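Local coordinates for crustacyanin-C1 subunit (PDB 1I4U), which binds the carotenoid astaxanthin as a subunit of the lipocalin assembly that gives the lobster carapace its blue colour, at residues N18-E23 with V106-D111; N29-V34 with K61-E66; V34-A39 with C173-Q178; Y112-C117 with D144-K149; A152-I157 with T162-T167. All blocks are in the same frame, centred on the assembly; numbering follows the deposited sequence.

Interaction 1. Residues N18-E23 with V106-D111; sequences NKLWAE and VILETD
Leu20 carries this contact for helix 18-23, reaching across to strand 106-110 where the two short axes pass 8.8 Å apart at 81°. Its CB already looks at the strand and lies 4.0 Å from Ile107 O. CG is about as close to that oxygen (Leu20 CG to Ile107 O 3.9 Å), and then the side chain forks. The CD1 branch stays with Ile107, 3.5 Å from its O, and also meets the side chain of Val106, with Leu20 CD1 to Val106 CG1 at 3.9 Å. The CD2 branch is nearest the next carbonyl, 3.3 Å from Leu108 O, and remains close to Ile107 O. CG is anti to the carbonyl carbon (chi1 -71°). Leu108 turns its CB away from the helix and packs on Phe154 and Ile157, though its CD2 still loosely reaches Leu20 CD1; Leu108 and Glu109 both face Cys117 in a classic beta bulge. Ile107 O receives a hydrogen bond from Gln24 NE2, just past 18-23. The polar link between helix and strand thus comes from Gln24, while between the two segments themselves Leu20 adds van der Waals contact with peptide oxygens and apolar side chains.

Interaction 2. Residues N29-V34 with K61-E66; sequences NSYAGV and KQFVIE. Unlike the reference sequence in segment 61-66: Glu66 (reference Lys).
Phe63 pushes its ring into the corner formed by Tyr31 and Ala32, and the close packing is concentrated there. The CZ end of the phenylalanine comes to the edge of the tyrosine ring, near its plane, with Phe63 CZ 3.9 Å from Tyr31 CD2. The same CZ lies 4.1 Å from Tyr31 CB, so it touches both the ring and the start of the side chain that carries it. The pair is an offset edge-to-face arrangement, the edge of Tyr31 turned toward the face of Phe63, with planes at 73° and centroids 5.8 Å apart. In Tyr31, CG anti to the backbone N (chi1 -165°) carries the ring toward Phe63. Beside it, Phe63 CE2 rests 4.2 Å from Ala32 CB. Here the short helical turn that precedes strand 33-41, the first long strand of the barrel, meets strand 63-68; as in other lipocalins, such a turn closes one end of the barrel, and the two rings form part of the buried packing there. Phe58 and Leu83 pack on Phe63, while Trp35, Ala116 and Leu118 adjoin Tyr31. The solvent side of the contact is much looser. Asn29 and Ser30, in the same helical turn as Tyr31, have CB atoms pointing away from strand 63-66, and both residues are exposed.

Interaction 3. Residues V34-A39 with C173-Q178; sequences VWYQFA and CPYDTQ
Strand 34-39 and the short helix 175-178 keep their backbones well apart, 10.4 Å between the CA atoms of Tyr36 and Tyr175, and two tyrosine side chains bridge the gap. Both hold CG anti to the carbonyl carbon (Tyr36 chi1 -60°), and the rings meet in between. Tyr36 brings the CD2-CE2 edge of its ring against a face of Tyr175, an edge-to-face (T-shaped) pair with planes at 66°. The closest approach is Tyr36 CE2 to Tyr175 CE1, 3.6 Å. Cys173 CB lies 3.4 Å above the plane on the opposite face of the Tyr175 ring, so that ring is touched on both faces, each time toward the rim. Cys173 is itself tied to Cys51 by a disulfide, and Tyr175 OH bonds to Gln169 OE1 and the backbone N of Gly170. With both faces contacted and its hydroxyl bonded, Tyr175 is probably held firmly in rotation; the aromatic pair, along with the disulfide, joins helix 175-178 near the C-terminus to the barrel, the pair itself meeting strand 33-41.

Interaction 4. Residues Y112-C117 with D144-K149; sequences YSNYAC and DQYVKK
This is a largely aromatic helix-on-sheet contact, in which the start of helix 144-156 lies against the turn before strand 115-123 and the first residue of that strand. Tyr146 is gripped from two directions. Asn114 covers one face: its CB stands 3.9 Å from the ring centroid, only 6° off the normal, a CH-pi contact, and its amide lies stacked on the ring, the two planes 9° apart, with Asn114 CG 3.7 Å from Tyr146 CZ. Gln145 CG, from the helix itself, occupies the opposite face. Tyr115 CD1 meets Tyr146 CD1 at 3.6 Å. These two rings are near parallel but slid apart, so they barely overlap. With CG between its backbone N and carbonyl carbon (chi1 73°), the Tyr115 ring reaches both Tyr146 and Lys149. Lys149 CD lies 3.5 Å from Tyr115 OH, and beyond it the lysine chain bends and leads its amino group away. The hydroxyl finds its polar partner in Glu109 OE2, on the neighbouring strand. Cys117 SG lies in the plane of the Tyr115 ring, at its edge, and its disulfide to Cys150 joins strand and helix covalently at the residue after Lys149. A helix that follows the barrel strands and packs on the outside of the antiparallel barrel in this way is a hallmark of the lipocalin fold.

Interaction 5. Residues A152-I157 with T162-T167; sequences AAFKNI and TRFVKT
Phe164 and Phe154 make this contact between them, one from segment 162-167 and the other from the last turn of helix 144-156. Phe164 has the larger area buried here. It brings the CZ end of its ring over one face of Phe154, where CZ stands 3.5 Å above the plane and toward the rim. The closest pair is Phe154 CE2 to Phe164 CZ, 3.6 Å, and CD2 of Phe154 is almost as near to the same atom. Phe164 CE2 follows behind, 3.9 Å from Phe154 CD2. The planes meet obliquely, at 56°, with centroids 5.2 Å apart. Both side chains set CG anti to their carbonyl carbon (chi1 -73° for Phe154), and the rings meet across the 10.5 Å between the two CA atoms. In the lipocalin fold the chain leaves the barrel for this helix and then returns to add a short strand alongside strand 33-41, so the two phenylalanines join the helix to the strand that follows it. Ser133 of strand 128-137 lies against both rings. Phe154 is the more deeply buried of the two, with Leu108, Val159 and Thr161 around it, whereas Phe164 is partly exposed and also packs on Ile135 and Thr41.

All five contacts reach the same curled antiparallel sheet, and all rely on apolar or aromatic packing. Interaction 2 is the buried one, interaction 3 lies at the surface, and the other three are partly buried. Interactions 4 and 5 hold opposite ends of helix 144-156 and touch through Cys117 and Phe154; interaction 1 touches both, by packing and, with interaction 4, by hydrogen bonds. Interactions 2 and 3 share Val34 and strand 33-41, which also pairs with strand 164-166 of interaction 5. Ring pairs dominate interactions 2, 3 and 5, interaction 4 adds an amide and a lysine chain at its rim, and interaction 1 depends on one aliphatic side chain.

Interaction 1. Residues N18-E23 with V106-D111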
# COMPACT_ATOMS: atom_id res chain seq x y z
N ASN A 18 3.98 16.27 12.49
CA ASN A 18 3.42 17.60 12.24
C ASN A 18 4.52 18.65 12.05
O ASN A 18 4.46 19.57 11.24
CB ASN A 18 2.42 18.17 13.27
CG ASN A 18 1.59 19.18 12.45
OD1 ASN A 18 2.17 20.17 11.99
ND2 ASN A 18 0.32 18.90 12.21
N LYS A 19 5.55 18.50 12.87
CA LYS A 19 6.65 19.45 12.76
C LYS A 19 7.32 19.30 11.40
O LYS A 19 7.63 20.29 10.73
CB LYS A 19 7.65 19.18 13.88
CG LYS A 19 8.99 19.88 13.65
CD LYS A 19 10.11 19.05 14.27
CE LYS A 19 10.56 17.94 13.34
NZ LYS A 19 11.83 17.31 13.83
N LEU A 20 7.56 18.03 11.02
CA LEU A 20 8.28 17.77 9.76
C LEU A 20 7.43 18.32 8.63
O LEU A 20 7.89 18.98 7.68
CB LEU A 20 8.55 16.27 9.62
CG LEU A 20 9.60 15.68 10.59
CD1 LEU A 20 9.58 14.15 10.54
CD2 LEU A 20 11.01 16.19 10.31
N TRP A 21 6.15 18.04 8.73
CA TRP A 21 5.23 18.42 7.67
C TRP A 21 5.28 19.93 7.46
O TRP A 21 5.42 20.47 6.37
CB TRP A 21 3.81 17.97 8.00
CG TRP A 21 2.79 18.26 6.95
CD1 TRP A 21 1.83 19.23 7.00
CD2 TRP A 21 2.57 17.61 5.69
NE1 TRP A 21 1.05 19.22 5.86
CE2 TRP A 21 1.50 18.22 5.03
CE3 TRP A 21 3.21 16.55 5.03
CZ2 TRP A 21 1.00 17.84 3.77
CZ3 TRP A 21 2.73 16.16 3.79
CH2 TRP A 21 1.64 16.79 3.16
N ALA A 22 5.15 20.65 8.58
CA ALA A 22 5.21 22.11 8.52
C ALA A 22 6.57 22.64 8.04
O ALA A 22 6.68 23.66 7.36
CB ALA A 22 4.83 22.67 9.88
N GLU A 23 7.70 22.00 8.39
CA GLU A 23 8.97 22.43 7.83
C GLU A 23 9.06 22.23 6.32
O GLU A 23 9.73 22.98 5.59
CB GLU A 23 10.12 21.59 8.42
CG GLU A 23 10.38 21.95 9.87
CD GLU A 23 11.37 21.03 10.55
OE1 GLU A 23 11.74 19.94 10.07
OE2 GLU A 23 11.75 21.44 11.65
N VAL A 106 7.49 9.43 5.07
CA VAL A 106 7.89 10.53 5.91
C VAL A 106 9.33 10.91 5.56
O VAL A 106 10.20 10.02 5.39
CB VAL A 106 7.81 10.14 7.38
CG1 VAL A 106 8.35 11.26 8.23
CG2 VAL A 106 6.37 9.82 7.76
N ILE A 107 9.58 12.20 5.49
CA ILE A 107 10.92 12.72 5.33
C ILE A 107 11.38 13.04 6.75
O ILE A 107 11.04 14.04 7.36
CB ILE A 107 10.97 13.93 4.38
CG1 ILE A 107 10.33 13.66 3.02
CG2 ILE A 107 12.40 14.48 4.28
CD1 ILE A 107 10.07 14.92 2.18
N LEU A 108 12.13 12.09 7.31
CA LEU A 108 12.56 12.24 8.71
C LEU A 108 13.51 13.41 8.88
O LEU A 108 13.55 14.07 9.92
CB LEU A 108 13.29 10.98 9.13
CG LEU A 108 12.57 9.79 9.63
CD1 LEU A 108 13.57 8.80 10.22
CD2 LEU A 108 11.52 10.13 10.69
N GLU A 109 14.33 13.66 7.86
CA GLU A 109 15.35 14.71 7.91
C GLU A 109 15.86 14.90 6.47
O GLU A 109 16.09 13.94 5.74
CB GLU A 109 16.51 14.37 8.82
CG GLU A 109 17.50 15.51 9.04
CD GLU A 109 18.60 15.17 10.04
OE1 GLU A 109 18.28 14.65 11.12
OE2 GLU A 109 19.79 15.40 9.72
N THR A 110 16.06 16.16 6.11
CA THR A 110 16.71 16.49 4.85
C THR A 110 17.36 17.88 4.95
O THR A 110 16.84 18.73 5.67
CB THR A 110 15.77 16.43 3.66
OG1 THR A 110 16.48 16.67 2.43
CG2 THR A 110 14.69 17.50 3.75
N ASP A 111 18.43 18.06 4.22
CA ASP A 111 18.99 19.40 4.01
C ASP A 111 18.72 19.88 2.59
O ASP A 111 19.28 20.94 2.24
CB ASP A 111 20.47 19.47 4.36
CG ASP A 111 21.37 18.79 3.36
OD1 ASP A 111 20.84 18.08 2.49
OD2 ASP A 111 22.61 18.98 3.48

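Interaction 2. Residues N29-V34 with K61-E66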
# COMPACT_ATOMS: atom_id res chain seq x y z
N ASN A 29 9.68 22.75 -3.73
CA ASN A 29 10.46 22.94 -4.95
C ASN A 29 11.89 22.57 -4.69
O ASN A 29 12.62 22.07 -5.54
CB ASN A 29 10.29 24.38 -5.36
CG ASN A 29 9.07 24.63 -6.23
OD1 ASN A 29 9.02 24.17 -7.38
ND2 ASN A 29 8.07 25.37 -5.72
N SER A 30 12.36 22.82 -3.46
CA SER A 30 13.75 22.46 -3.16
C SER A 30 13.96 20.96 -3.03
O SER A 30 15.12 20.53 -3.04
CB SER A 30 14.20 23.18 -1.88
OG SER A 30 14.29 24.59 -2.08
N TYR A 31 12.90 20.20 -2.85
CA TYR A 31 12.98 18.75 -2.79
C TYR A 31 12.93 18.08 -4.16
O TYR A 31 13.22 16.90 -4.32
CB TYR A 31 11.86 18.20 -1.88
CG TYR A 31 12.07 16.77 -1.47
CD1 TYR A 31 13.02 16.35 -0.54
CD2 TYR A 31 11.24 15.79 -2.05
CE1 TYR A 31 13.17 15.04 -0.20
CE2 TYR A 31 11.42 14.46 -1.67
CZ TYR A 31 12.37 14.08 -0.76
OH TYR A 31 12.51 12.75 -0.44
N ALA A 32 12.55 18.88 -5.15
CA ALA A 32 12.45 18.35 -6.53
C ALA A 32 13.85 18.13 -7.10
O ALA A 32 14.87 18.41 -6.48
CB ALA A 32 11.62 19.24 -7.39
N GLY A 33 13.89 17.56 -8.30
CA GLY A 33 15.13 17.26 -8.97
C GLY A 33 15.48 15.78 -8.76
O GLY A 33 14.63 14.91 -8.50
N VAL A 34 16.77 15.51 -8.89
CA VAL A 34 17.27 14.13 -8.93
C VAL A 34 17.84 13.73 -7.60
O VAL A 34 18.67 14.44 -7.03
CB VAL A 34 18.31 13.99 -10.06
CG1 VAL A 34 18.90 12.58 -10.07
CG2 VAL A 34 17.67 14.33 -11.40
N LYS A 61 1.22 20.87 -6.60
CA LYS A 61 0.35 20.07 -5.74
C LYS A 61 0.84 18.66 -5.47
O LYS A 61 0.43 18.05 -4.49
CB LYS A 61 -1.04 19.90 -6.37
CG LYS A 61 -1.80 21.17 -6.62
CD LYS A 61 -1.60 22.25 -5.57
CE LYS A 61 -2.84 23.12 -5.44
NZ LYS A 61 -2.82 23.93 -4.17
N GLN A 62 1.74 18.13 -6.31
CA GLN A 62 2.34 16.85 -6.02
C GLN A 62 3.63 16.77 -6.82
O GLN A 62 3.91 17.63 -7.65
CB GLN A 62 1.41 15.72 -6.48
CG GLN A 62 1.45 15.58 -7.99
CD GLN A 62 0.55 14.49 -8.50
OE1 GLN A 62 0.56 14.24 -9.69
NE2 GLN A 62 -0.19 13.82 -7.63
N PHE A 63 4.35 15.71 -6.58
CA PHE A 63 5.52 15.34 -7.35
C PHE A 63 5.18 14.21 -8.28
O PHE A 63 4.58 13.21 -7.88
CB PHE A 63 6.67 14.91 -6.46
CG PHE A 63 7.17 15.90 -5.45
CD1 PHE A 63 6.62 15.92 -4.20
CD2 PHE A 63 8.20 16.78 -5.74
CE1 PHE A 63 7.07 16.82 -3.23
CE2 PHE A 63 8.68 17.67 -4.78
CZ PHE A 63 8.14 17.67 -3.51
N VAL A 64 5.61 14.37 -9.52
CA VAL A 64 5.67 13.33 -10.50
C VAL A 64 7.08 12.75 -10.52
O VAL A 64 8.07 13.49 -10.47
CB VAL A 64 5.33 13.90 -11.90
CG1 VAL A 64 5.52 12.88 -12.99
CG2 VAL A 64 3.89 14.45 -11.81
N ILE A 65 7.19 11.44 -10.51
CA ILE A 65 8.46 10.77 -10.28
C ILE A 65 8.75 9.88 -11.46
O ILE A 65 7.87 9.12 -11.86
CB ILE A 65 8.51 9.90 -9.01
CG1 ILE A 65 8.01 10.64 -7.79
CG2 ILE A 65 9.91 9.36 -8.79
CD1 ILE A 65 7.77 9.78 -6.58
N GLU A 66 9.99 9.93 -11.95
CA GLU A 66 10.51 8.91 -12.84
C GLU A 66 11.67 8.25 -12.07
O GLU A 66 12.67 8.88 -11.78
CB GLU A 66 10.98 9.47 -14.18
CG GLU A 66 9.84 10.10 -14.97
CD GLU A 66 10.25 10.64 -16.30
OE1 GLU A 66 9.60 10.23 -17.25
OE2 GLU A 66 11.19 11.42 -16.20

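Interaction 3. Residues V34-A39 with C173-Q178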
# COMPACT_ATOMS: atom_id res chain seq x y z
N VAL A 34 16.77 15.51 -8.89
CA VAL A 34 17.27 14.13 -8.93
C VAL A 34 17.84 13.73 -7.60
O VAL A 34 18.67 14.44 -7.03
CB VAL A 34 18.31 13.99 -10.06
CG1 VAL A 34 18.90 12.58 -10.07
CG2 VAL A 34 17.67 14.33 -11.40
N TRP A 35 17.36 12.59 -7.11
CA TRP A 35 17.88 11.96 -5.90
C TRP A 35 18.31 10.52 -6.19
O TRP A 35 17.55 9.77 -6.81
CB TRP A 35 16.81 11.88 -4.84
CG TRP A 35 16.39 13.13 -4.13
CD1 TRP A 35 15.25 13.84 -4.41
CD2 TRP A 35 17.03 13.81 -3.07
NE1 TRP A 35 15.16 14.92 -3.56
CE2 TRP A 35 16.25 14.93 -2.73
CE3 TRP A 35 18.22 13.56 -2.38
CZ2 TRP A 35 16.59 15.83 -1.70
CZ3 TRP A 35 18.58 14.42 -1.38
CH2 TRP A 35 17.78 15.54 -1.06
N TYR A 36 19.47 10.13 -5.75
CA TYR A 36 19.96 8.77 -5.89
C TYR A 36 19.72 8.02 -4.60
O TYR A 36 19.87 8.54 -3.51
CB TYR A 36 21.47 8.79 -6.18
CG TYR A 36 21.81 9.55 -7.45
CD1 TYR A 36 22.04 10.91 -7.43
CD2 TYR A 36 21.88 8.90 -8.69
CE1 TYR A 36 22.34 11.61 -8.59
CE2 TYR A 36 22.16 9.60 -9.84
CZ TYR A 36 22.40 10.97 -9.80
OH TYR A 36 22.69 11.66 -10.93
N GLN A 37 19.34 6.75 -4.69
CA GLN A 37 19.15 5.94 -3.49
C GLN A 37 20.50 5.42 -3.05
O GLN A 37 21.06 4.53 -3.70
CB GLN A 37 18.21 4.78 -3.79
CG GLN A 37 17.93 3.88 -2.56
CD GLN A 37 17.08 2.73 -3.04
OE1 GLN A 37 15.86 2.73 -3.19
NE2 GLN A 37 17.57 1.60 -3.44
N PHE A 38 21.00 5.95 -1.93
CA PHE A 38 22.31 5.56 -1.42
C PHE A 38 22.27 4.20 -0.73
O PHE A 38 23.19 3.41 -0.90
CB PHE A 38 22.82 6.63 -0.47
CG PHE A 38 24.14 6.32 0.17
CD1 PHE A 38 25.32 6.41 -0.55
CD2 PHE A 38 24.17 5.89 1.48
CE1 PHE A 38 26.52 6.09 0.02
CE2 PHE A 38 25.38 5.61 2.07
CZ PHE A 38 26.57 5.69 1.35
N ALA A 39 21.22 3.99 0.07
CA ALA A 39 21.09 2.74 0.84
C ALA A 39 19.62 2.59 1.24
O ALA A 39 18.88 3.58 1.29
CB ALA A 39 21.95 2.68 2.09
N CYS A 173 27.04 3.01 -13.72
CA CYS A 173 25.61 3.16 -13.97
C CYS A 173 25.36 3.98 -15.23
O CYS A 173 25.98 5.04 -15.40
CB CYS A 173 24.95 3.90 -12.81
SG CYS A 173 24.90 2.92 -11.30
N PRO A 174 24.45 3.53 -16.09
CA PRO A 174 24.15 4.25 -17.33
C PRO A 174 23.11 5.34 -17.11
O PRO A 174 22.02 5.36 -17.71
CB PRO A 174 23.62 3.15 -18.25
CG PRO A 174 22.86 2.28 -17.29
CD PRO A 174 23.68 2.27 -16.03
N TYR A 175 23.45 6.32 -16.29
CA TYR A 175 22.49 7.35 -15.90
C TYR A 175 21.96 8.14 -17.09
O TYR A 175 20.79 8.49 -17.11
CB TYR A 175 23.14 8.26 -14.88
CG TYR A 175 23.52 7.70 -13.55
CD1 TYR A 175 22.66 6.98 -12.73
CD2 TYR A 175 24.76 7.94 -13.03
CE1 TYR A 175 23.04 6.49 -11.49
CE2 TYR A 175 25.17 7.50 -11.79
CZ TYR A 175 24.30 6.76 -11.03
OH TYR A 175 24.75 6.37 -9.79
N ASP A 176 22.83 8.45 -18.05
CA ASP A 176 22.39 9.25 -19.18
C ASP A 176 21.40 8.48 -20.03
O ASP A 176 20.59 9.10 -20.72
CB ASP A 176 23.59 9.75 -19.97
CG ASP A 176 24.26 10.96 -19.43
OD1 ASP A 176 23.77 11.55 -18.45
OD2 ASP A 176 25.34 11.31 -20.01
N THR A 177 21.49 7.15 -20.06
CA THR A 177 20.50 6.34 -20.73
C THR A 177 19.23 6.28 -19.89
O THR A 177 18.11 6.42 -20.41
CB THR A 177 21.07 4.93 -20.99
OG1 THR A 177 22.26 5.04 -21.78
CG2 THR A 177 20.10 4.10 -21.78
N GLN A 178 19.39 6.05 -18.59
CA GLN A 178 18.22 6.01 -17.70
C GLN A 178 17.36 7.24 -17.80
O GLN A 178 16.15 7.15 -17.80
CB GLN A 178 18.71 5.88 -16.24
CG GLN A 178 19.34 4.55 -15.93
CD GLN A 178 20.03 4.44 -14.58
OE1 GLN A 178 21.10 3.83 -14.46
NE2 GLN A 178 19.39 5.01 -13.56

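Interaction 4. Residues Y112-C117 with D144-K149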
# COMPACT_ATOMS: atom_id res chain seq x y z
N TYR A 112 17.98 19.15 1.77
CA TYR A 112 17.59 19.45 0.41
C TYR A 112 18.74 19.40 -0.61
O TYR A 112 18.47 18.98 -1.73
CB TYR A 112 16.86 20.80 0.21
CG TYR A 112 15.60 20.78 1.06
CD1 TYR A 112 14.48 20.14 0.57
CD2 TYR A 112 15.55 21.34 2.30
CE1 TYR A 112 13.33 20.10 1.32
CE2 TYR A 112 14.39 21.31 3.08
CZ TYR A 112 13.27 20.67 2.58
OH TYR A 112 12.07 20.58 3.28
N SER A 113 19.92 19.84 -0.23
CA SER A 113 21.04 19.92 -1.16
C SER A 113 22.01 18.75 -1.08
O SER A 113 22.83 18.65 -2.02
CB SER A 113 21.77 21.23 -0.95
OG SER A 113 22.22 21.34 0.32
N ASN A 114 21.99 17.90 -0.06
CA ASN A 114 22.92 16.79 0.02
C ASN A 114 22.21 15.45 0.26
O ASN A 114 22.52 14.46 -0.41
CB ASN A 114 23.94 17.00 1.13
CG ASN A 114 24.79 18.22 0.82
OD1 ASN A 114 25.74 18.10 0.03
ND2 ASN A 114 24.42 19.34 1.37
N TYR A 115 21.30 15.41 1.25
CA TYR A 115 20.76 14.13 1.68
C TYR A 115 19.31 14.24 2.06
O TYR A 115 18.84 15.31 2.42
CB TYR A 115 21.60 13.63 2.89
CG TYR A 115 21.34 14.38 4.15
CD1 TYR A 115 21.97 15.60 4.38
CD2 TYR A 115 20.44 13.92 5.10
CE1 TYR A 115 21.74 16.31 5.53
CE2 TYR A 115 20.21 14.64 6.25
CZ TYR A 115 20.85 15.83 6.46
OH TYR A 115 20.65 16.60 7.59
N ALA A 116 18.67 13.06 2.13
CA ALA A 116 17.36 12.89 2.71
C ALA A 116 17.27 11.51 3.36
O ALA A 116 17.84 10.52 2.86
CB ALA A 116 16.24 13.07 1.72
N CYS A 117 16.60 11.46 4.51
CA CYS A 117 16.39 10.25 5.28
C CYS A 117 14.87 9.99 5.25
O CYS A 117 14.12 10.79 5.80
CB CYS A 117 16.89 10.41 6.70
SG CYS A 117 18.44 11.35 6.93
N ASP A 144 30.27 10.52 4.71
CA ASP A 144 29.94 9.92 5.99
C ASP A 144 29.27 10.97 6.85
O ASP A 144 28.41 10.56 7.60
CB ASP A 144 31.21 9.33 6.61
CG ASP A 144 31.78 8.09 5.99
OD1 ASP A 144 31.41 7.58 4.91
OD2 ASP A 144 32.72 7.51 6.62
N GLN A 145 29.59 12.26 6.74
CA GLN A 145 28.94 13.16 7.70
C GLN A 145 27.43 13.17 7.52
O GLN A 145 26.70 13.33 8.49
CB GLN A 145 29.36 14.63 7.67
CG GLN A 145 29.17 15.33 6.34
CD GLN A 145 29.73 16.74 6.29
OE1 GLN A 145 29.43 17.50 7.21
NE2 GLN A 145 30.49 16.98 5.23
N TYR A 146 26.99 13.03 6.28
CA TYR A 146 25.57 13.00 6.00
C TYR A 146 24.92 11.67 6.31
O TYR A 146 23.79 11.63 6.82
CB TYR A 146 25.29 13.39 4.51
CG TYR A 146 25.91 14.73 4.15
CD1 TYR A 146 25.57 15.88 4.82
CD2 TYR A 146 26.89 14.83 3.17
CE1 TYR A 146 26.11 17.12 4.55
CE2 TYR A 146 27.46 16.09 2.88
CZ TYR A 146 27.06 17.20 3.56
OH TYR A 146 27.65 18.40 3.26
N VAL A 147 25.63 10.57 5.98
CA VAL A 147 25.18 9.24 6.35
C VAL A 147 24.94 9.18 7.84
O VAL A 147 23.92 8.64 8.26
CB VAL A 147 26.18 8.12 5.93
CG1 VAL A 147 25.72 6.76 6.44
CG2 VAL A 147 26.34 8.19 4.40
N LYS A 148 25.83 9.73 8.65
CA LYS A 148 25.70 9.70 10.10
C LYS A 148 24.50 10.51 10.60
O LYS A 148 23.88 10.18 11.61
CB LYS A 148 26.97 10.26 10.74
CG LYS A 148 28.21 9.40 10.80
CD LYS A 148 29.40 10.28 11.26
CE LYS A 148 30.76 9.62 11.27
NZ LYS A 148 31.27 9.21 9.94
N LYS A 149 24.16 11.57 9.85
CA LYS A 149 22.94 12.30 10.19
C LYS A 149 21.74 11.40 10.07
O LYS A 149 20.87 11.35 10.96
CB LYS A 149 22.75 13.58 9.36
CG LYS A 149 23.88 14.63 9.72
CD LYS A 149 23.89 15.76 8.73
CE LYS A 149 25.30 16.29 8.40
NZ LYS A 149 25.94 16.80 9.63

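Interaction 5. Residues A152-I157 with T162-T167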
# COMPACT_ATOMS: atom_id res chain seq x y z
N ALA A 152 21.65 8.80 12.86
CA ALA A 152 21.14 9.35 14.10
C ALA A 152 19.63 9.42 14.07
O ALA A 152 18.94 9.04 15.01
CB ALA A 152 21.73 10.72 14.39
N ALA A 153 19.10 9.88 12.93
CA ALA A 153 17.66 10.06 12.80
C ALA A 153 16.91 8.75 12.93
O ALA A 153 15.86 8.67 13.56
CB ALA A 153 17.29 10.74 11.49
N PHE A 154 17.46 7.71 12.30
CA PHE A 154 16.79 6.42 12.39
C PHE A 154 16.95 5.79 13.77
O PHE A 154 15.98 5.18 14.25
CB PHE A 154 17.34 5.54 11.27
CG PHE A 154 16.85 5.93 9.87
CD1 PHE A 154 15.52 5.78 9.57
CD2 PHE A 154 17.68 6.43 8.91
CE1 PHE A 154 15.04 6.10 8.32
CE2 PHE A 154 17.23 6.75 7.66
CZ PHE A 154 15.89 6.67 7.36
N LYS A 155 18.12 5.94 14.37
CA LYS A 155 18.28 5.43 15.74
C LYS A 155 17.32 6.10 16.68
O LYS A 155 16.78 5.49 17.62
CB LYS A 155 19.71 5.64 16.20
CG LYS A 155 20.72 4.62 15.68
CD LYS A 155 22.10 5.10 15.98
CE LYS A 155 23.24 4.19 16.28
NZ LYS A 155 23.13 2.82 15.77
N ASN A 156 17.06 7.37 16.43
CA ASN A 156 16.16 8.13 17.28
C ASN A 156 14.73 7.60 17.26
O ASN A 156 13.96 7.87 18.20
CB ASN A 156 16.17 9.61 16.88
CG ASN A 156 15.34 10.54 17.71
OD1 ASN A 156 15.61 10.87 18.88
ND2 ASN A 156 14.27 11.08 17.16
N ILE A 157 14.35 6.86 16.22
CA ILE A 157 13.01 6.27 16.14
C ILE A 157 13.09 4.75 16.23
O ILE A 157 12.23 3.97 15.84
CB ILE A 157 12.24 6.76 14.90
CG1 ILE A 157 12.88 6.46 13.55
CG2 ILE A 157 12.00 8.25 15.04
CD1 ILE A 157 11.90 6.40 12.39
N THR A 162 21.76 -1.22 11.43
CA THR A 162 22.49 -2.31 10.78
C THR A 162 21.69 -2.99 9.67
O THR A 162 22.20 -3.79 8.87
CB THR A 162 22.91 -3.37 11.83
OG1 THR A 162 21.74 -4.07 12.31
CG2 THR A 162 23.63 -2.71 13.01
N ARG A 163 20.40 -2.68 9.53
CA ARG A 163 19.55 -3.13 8.47
C ARG A 163 19.83 -2.49 7.11
O ARG A 163 19.43 -2.98 6.08
CB ARG A 163 18.08 -2.93 8.88
CG ARG A 163 17.62 -3.92 9.95
CD ARG A 163 16.29 -3.52 10.55
NE ARG A 163 15.24 -3.55 9.49
CZ ARG A 163 14.07 -2.94 9.60
NH1 ARG A 163 13.71 -2.24 10.66
NH2 ARG A 163 13.25 -3.02 8.57
N PHE A 164 20.57 -1.37 7.09
CA PHE A 164 20.82 -0.72 5.79
C PHE A 164 21.81 -1.50 4.93
O PHE A 164 22.81 -1.99 5.43
CB PHE A 164 21.39 0.68 5.98
CG PHE A 164 20.31 1.68 6.27
CD1 PHE A 164 19.57 2.21 5.23
CD2 PHE A 164 20.01 2.06 7.56
CE1 PHE A 164 18.56 3.12 5.47
CE2 PHE A 164 19.02 2.98 7.82
CZ PHE A 164 18.28 3.48 6.75
N VAL A 165 21.49 -1.51 3.64
CA VAL A 165 22.34 -2.10 2.60
C VAL A 165 22.61 -1.04 1.56
O VAL A 165 21.67 -0.36 1.09
CB VAL A 165 21.71 -3.36 1.96
CG1 VAL A 165 22.66 -3.92 0.92
CG2 VAL A 165 21.36 -4.40 3.03
N LYS A 166 23.85 -0.84 1.15
CA LYS A 166 24.21 0.16 0.14
C LYS A 166 23.74 -0.29 -1.23
O LYS A 166 23.76 -1.47 -1.56
CB LYS A 166 25.72 0.34 0.13
CG LYS A 166 26.29 1.52 -0.55
CD LYS A 166 27.78 1.73 -0.25
CE LYS A 166 27.82 2.34 1.15
NZ LYS A 166 29.24 2.68 1.49
N THR A 167 23.33 0.65 -2.05
CA THR A 167 22.86 0.42 -3.42
C THR A 167 23.97 0.73 -4.38
O THR A 167 24.72 1.71 -4.24
CB THR A 167 21.68 1.38 -3.68
OG1 THR A 167 20.75 1.00 -2.69
CG2 THR A 167 21.15 1.30 -5.12